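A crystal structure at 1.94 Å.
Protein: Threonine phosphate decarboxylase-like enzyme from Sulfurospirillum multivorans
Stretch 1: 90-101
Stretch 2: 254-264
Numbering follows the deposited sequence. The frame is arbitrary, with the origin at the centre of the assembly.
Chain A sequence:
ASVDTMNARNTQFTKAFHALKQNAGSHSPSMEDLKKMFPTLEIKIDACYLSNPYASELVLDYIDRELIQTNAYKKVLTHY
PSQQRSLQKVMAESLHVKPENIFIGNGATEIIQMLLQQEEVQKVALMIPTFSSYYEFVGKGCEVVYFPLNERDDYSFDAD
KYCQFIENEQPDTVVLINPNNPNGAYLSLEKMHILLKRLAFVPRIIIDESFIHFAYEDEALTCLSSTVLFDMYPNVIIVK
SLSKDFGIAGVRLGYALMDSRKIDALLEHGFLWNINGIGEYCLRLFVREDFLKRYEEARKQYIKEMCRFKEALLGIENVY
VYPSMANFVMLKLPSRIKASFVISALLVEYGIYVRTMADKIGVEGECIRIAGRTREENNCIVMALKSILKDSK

Stretch 1 (90-101) VMAESLHVKPEN
Stretch 2, residues 254-264: GYALMDSRKID

Contacts between segments distant in sequence often divide into a greasy half, where side chains fit by shape, and a polar half, where backbone groups and one side-chain amide are paired. The threonine phosphate decarboxylase-like enzyme of Sulfurospirillum multivorans offers a compact example, in which touching residues are at least 155 positions apart in sequence and the two stretches bury 480 Å² between them.

Residues 90-95 end a helix whose N-to-C direction lies at 69° to that of strand 254-257, with axes 11.7 Å apart at closest approach. Such a gap must be filled by side chains. The CA-to-CB bond of Tyr255 (chi1 73°, p; chi2 -86°) points toward the other stretch, and Tyr255 CA lies 9.1 Å from Met91 CA. Met91, coiled m, m, m, brings CE to 3.7 Å from Tyr255 CD1; this methyl lies 4.2 Å from the ring centroid, 30° off the normal, an off-centre CH-pi contact. One helical turn on, where Leu95 N donates to Met91 O (2.9 Å), Leu95 (chi1 -88°, chi2 46°) sets CD2 into the notch between Tyr255 and Leu257, 3.5 Å from Tyr255 CE2 and 3.8 Å from Leu257 CD2. Leu257 (m, t) starts sideways, but its end comes nearer the other stretch; its other methyl, CD1, meets Val97 CG2 more loosely at 4.3 Å.

His96, at phi/psi 70/50, breaks the helical path, and extended Val97 (-144/150, chi1 t) leads through Lys98 (-52/129) into the 3-10 segment 99-101. Asn101 N donates to Lys98 O at 3.0 Å, while Lys98 NZ forms a salt bridge with Glu100 OE1 at 2.8 Å.

Asn101 is the polar hub: its backbone O and side-chain ND2 pair with the N and O of Met258. Met258 N donates to Asn101 O (3.0 Å, 160°), and Asn101 ND2, placed by chi1 -74° (m) and chi2 118°, donates to Met258 O (2.8 Å, 170°). Asn101 O also receives a CA-H contact from Leu257 CA at 3.2 Å. Met258 itself (-157/176, chi1 p) directs its CB away; the hydrogen bonds to Asn101 use its backbone N and O.

The chain then turns at Asp259 (-54/128, chi1 t), the N-cap, whose OD2 accepts from Lys262 N at 2.9 Å. The new helix brings Ser260 CA within 4.6 Å of Asn101 CA, and Ser260 (chi1 p) packs closely: Ser260 CB lies 3.2 Å from Glu100 O. Ile263 (m, t) fills the adjoining hollow, its CD1 3.3 Å from both Glu100 O and Asn101 C. A water completes the seam, donating to Glu100 O (3.0 Å) and Asp264 OD1 (2.8 Å).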

# COMPACT_ATOMS: atom_id res chain seq x y z
N VAL A 90 -17.38 4.16 -5.35
CA VAL A 90 -16.88 4.93 -6.48
C VAL A 90 -16.76 4.02 -7.70
O VAL A 90 -17.19 4.38 -8.76
CB VAL A 90 -15.58 5.67 -6.15
CG1 VAL A 90 -15.02 6.36 -7.37
CG2 VAL A 90 -15.82 6.70 -5.06
N MET A 91 -16.14 2.85 -7.53
CA MET A 91 -15.91 1.90 -8.63
C MET A 91 -17.25 1.33 -9.21
O MET A 91 -17.38 1.10 -10.42
CB MET A 91 -14.90 0.81 -8.20
CG MET A 91 -13.44 1.24 -7.86
SD MET A 91 -12.62 1.91 -9.33
CE MET A 91 -12.19 0.37 -10.08
N ALA A 92 -18.28 1.17 -8.37
CA ALA A 92 -19.55 0.55 -8.81
C ALA A 92 -20.26 1.23 -9.99
O ALA A 92 -20.76 0.56 -10.89
CB ALA A 92 -20.51 0.41 -7.66
N GLU A 93 -20.30 2.55 -9.94
CA GLU A 93 -20.74 3.40 -11.03
C GLU A 93 -20.15 2.93 -12.35
O GLU A 93 -20.87 2.36 -13.20
CB GLU A 93 -20.31 4.85 -10.71
CG GLU A 93 -20.43 5.86 -11.85
CD GLU A 93 -19.82 7.20 -11.46
OE1 GLU A 93 -20.57 8.08 -10.96
OE2 GLU A 93 -18.58 7.35 -11.63
N SER A 94 -18.83 3.11 -12.52
CA SER A 94 -18.23 2.86 -13.83
C SER A 94 -18.04 1.40 -14.17
O SER A 94 -17.96 1.09 -15.35
CB SER A 94 -16.92 3.61 -13.99
OG SER A 94 -16.00 3.21 -13.03
N LEU A 95 -17.93 0.52 -13.18
CA LEU A 95 -17.84 -0.91 -13.46
C LEU A 95 -19.19 -1.60 -13.75
O LEU A 95 -19.20 -2.62 -14.45
CB LEU A 95 -17.10 -1.66 -12.38
CG LEU A 95 -15.57 -1.82 -12.40
CD1 LEU A 95 -14.80 -0.56 -12.70
CD2 LEU A 95 -15.12 -2.35 -11.06
N HIS A 96 -20.30 -1.08 -13.21
CA HIS A 96 -21.67 -1.63 -13.40
C HIS A 96 -21.76 -2.93 -12.67
O HIS A 96 -22.16 -3.97 -13.22
CB HIS A 96 -22.06 -1.79 -14.89
CG HIS A 96 -21.95 -0.51 -15.66
ND1 HIS A 96 -21.18 -0.37 -16.79
CD2 HIS A 96 -22.42 0.73 -15.37
CE1 HIS A 96 -21.22 0.88 -17.20
NE2 HIS A 96 -21.97 1.57 -16.35
N VAL A 97 -21.35 -2.87 -11.42
CA VAL A 97 -21.32 -4.03 -10.60
C VAL A 97 -21.69 -3.58 -9.22
O VAL A 97 -21.39 -2.46 -8.82
CB VAL A 97 -19.90 -4.67 -10.54
CG1 VAL A 97 -19.92 -5.88 -9.68
CG2 VAL A 97 -19.38 -5.07 -11.93
N LYS A 98 -22.30 -4.47 -8.47
CA LYS A 98 -22.58 -4.29 -7.09
C LYS A 98 -21.33 -3.89 -6.29
O LYS A 98 -20.31 -4.55 -6.38
CB LYS A 98 -23.14 -5.61 -6.60
CG LYS A 98 -23.35 -5.77 -5.10
CD LYS A 98 -24.14 -7.07 -4.85
CE LYS A 98 -24.14 -7.47 -3.40
NZ LYS A 98 -24.63 -6.29 -2.63
N PRO A 99 -21.39 -2.81 -5.48
CA PRO A 99 -20.16 -2.38 -4.76
C PRO A 99 -19.50 -3.42 -3.88
O PRO A 99 -18.24 -3.47 -3.76
CB PRO A 99 -20.64 -1.19 -3.87
CG PRO A 99 -22.10 -1.09 -4.04
CD PRO A 99 -22.53 -1.89 -5.24
N GLU A 100 -20.32 -4.23 -3.23
CA GLU A 100 -19.81 -5.24 -2.28
C GLU A 100 -19.10 -6.40 -3.03
O GLU A 100 -18.51 -7.24 -2.41
CB GLU A 100 -20.96 -5.79 -1.38
CG GLU A 100 -21.77 -4.78 -0.51
CD GLU A 100 -22.53 -3.72 -1.24
OE1 GLU A 100 -23.05 -3.96 -2.39
OE2 GLU A 100 -22.63 -2.58 -0.70
N ASN A 101 -19.25 -6.49 -4.35
CA ASN A 101 -18.45 -7.45 -5.16
C ASN A 101 -17.04 -6.91 -5.60
O ASN A 101 -16.26 -7.64 -6.21
CB ASN A 101 -19.22 -7.87 -6.44
CG ASN A 101 -20.35 -8.81 -6.17
OD1 ASN A 101 -21.50 -8.53 -6.42
ND2 ASN A 101 -20.04 -9.92 -5.68
N GLY A 254 -5.16 -1.57 -7.75
CA GLY A 254 -5.77 -2.59 -8.57
C GLY A 254 -7.05 -2.98 -7.92
O GLY A 254 -7.29 -2.62 -6.72
N TYR A 255 -7.90 -3.67 -8.67
CA TYR A 255 -9.15 -4.16 -8.06
C TYR A 255 -9.40 -5.62 -8.44
O TYR A 255 -8.74 -6.18 -9.32
CB TYR A 255 -10.34 -3.26 -8.40
CG TYR A 255 -10.83 -3.40 -9.87
CD1 TYR A 255 -10.27 -2.67 -10.88
CD2 TYR A 255 -11.83 -4.26 -10.19
CE1 TYR A 255 -10.72 -2.77 -12.20
CE2 TYR A 255 -12.28 -4.40 -11.50
CZ TYR A 255 -11.70 -3.67 -12.49
OH TYR A 255 -12.14 -3.83 -13.74
N ALA A 256 -10.31 -6.24 -7.72
CA ALA A 256 -10.86 -7.55 -8.04
C ALA A 256 -12.36 -7.54 -7.92
O ALA A 256 -12.92 -6.80 -7.08
CB ALA A 256 -10.31 -8.61 -7.12
N LEU A 257 -13.01 -8.36 -8.73
CA LEU A 257 -14.47 -8.67 -8.64
C LEU A 257 -14.56 -10.12 -8.14
O LEU A 257 -13.96 -11.04 -8.72
CB LEU A 257 -15.13 -8.57 -10.00
CG LEU A 257 -14.93 -7.25 -10.77
CD1 LEU A 257 -15.66 -7.24 -12.10
CD2 LEU A 257 -15.33 -6.02 -9.99
N MET A 258 -15.25 -10.30 -7.03
CA MET A 258 -15.33 -11.60 -6.41
C MET A 258 -16.57 -11.69 -5.53
O MET A 258 -17.33 -10.73 -5.37
CB MET A 258 -14.04 -11.93 -5.64
CG MET A 258 -13.67 -11.04 -4.47
SD MET A 258 -12.08 -11.49 -3.61
CE MET A 258 -11.07 -10.39 -4.18
N ASP A 259 -16.77 -12.87 -4.98
CA ASP A 259 -17.92 -13.16 -4.11
C ASP A 259 -18.00 -12.12 -2.98
O ASP A 259 -17.01 -11.88 -2.32
CB ASP A 259 -17.74 -14.58 -3.55
CG ASP A 259 -18.85 -14.95 -2.62
OD1 ASP A 259 -19.98 -15.27 -3.11
OD2 ASP A 259 -18.63 -14.83 -1.40
N SER A 260 -19.15 -11.49 -2.78
CA SER A 260 -19.27 -10.43 -1.78
C SER A 260 -19.13 -10.93 -0.35
O SER A 260 -18.59 -10.20 0.52
CB SER A 260 -20.55 -9.61 -1.96
OG SER A 260 -21.66 -10.44 -1.83
N ARG A 261 -19.58 -12.16 -0.11
CA ARG A 261 -19.41 -12.80 1.21
C ARG A 261 -17.91 -12.90 1.58
O ARG A 261 -17.50 -12.55 2.70
CB ARG A 261 -19.96 -14.25 1.14
CG ARG A 261 -20.99 -14.62 2.19
CD ARG A 261 -22.21 -13.71 2.19
NE ARG A 261 -22.86 -13.47 0.89
CZ ARG A 261 -23.99 -14.06 0.45
NH1 ARG A 261 -24.60 -14.99 1.15
NH2 ARG A 261 -24.48 -13.72 -0.73
N LYS A 262 -17.13 -13.44 0.65
CA LYS A 262 -15.68 -13.54 0.78
C LYS A 262 -15.03 -12.14 0.99
O LYS A 262 -14.19 -11.95 1.88
CB LYS A 262 -15.18 -14.22 -0.47
CG LYS A 262 -13.69 -14.46 -0.58
CD LYS A 262 -13.43 -15.09 -1.96
CE LYS A 262 -11.95 -15.18 -2.33
NZ LYS A 262 -11.37 -16.48 -1.93
N ILE A 263 -15.41 -11.14 0.19
CA ILE A 263 -14.89 -9.77 0.47
C ILE A 263 -15.26 -9.31 1.89
O ILE A 263 -14.41 -8.70 2.58
CB ILE A 263 -15.39 -8.76 -0.55
CG1 ILE A 263 -14.76 -9.04 -1.92
CG2 ILE A 263 -15.09 -7.32 -0.13
CD1 ILE A 263 -15.42 -8.27 -3.03
N ASP A 264 -16.49 -9.62 2.34
CA ASP A 264 -16.96 -9.16 3.69
C ASP A 264 -16.07 -9.76 4.74
O ASP A 264 -15.67 -9.06 5.66
CB ASP A 264 -18.39 -9.61 4.02
CG ASP A 264 -19.43 -8.91 3.20
OD1 ASP A 264 -19.30 -7.68 2.85
OD2 ASP A 264 -20.43 -9.61 2.91
O HOH W 1 -18.05 -6.72 0.48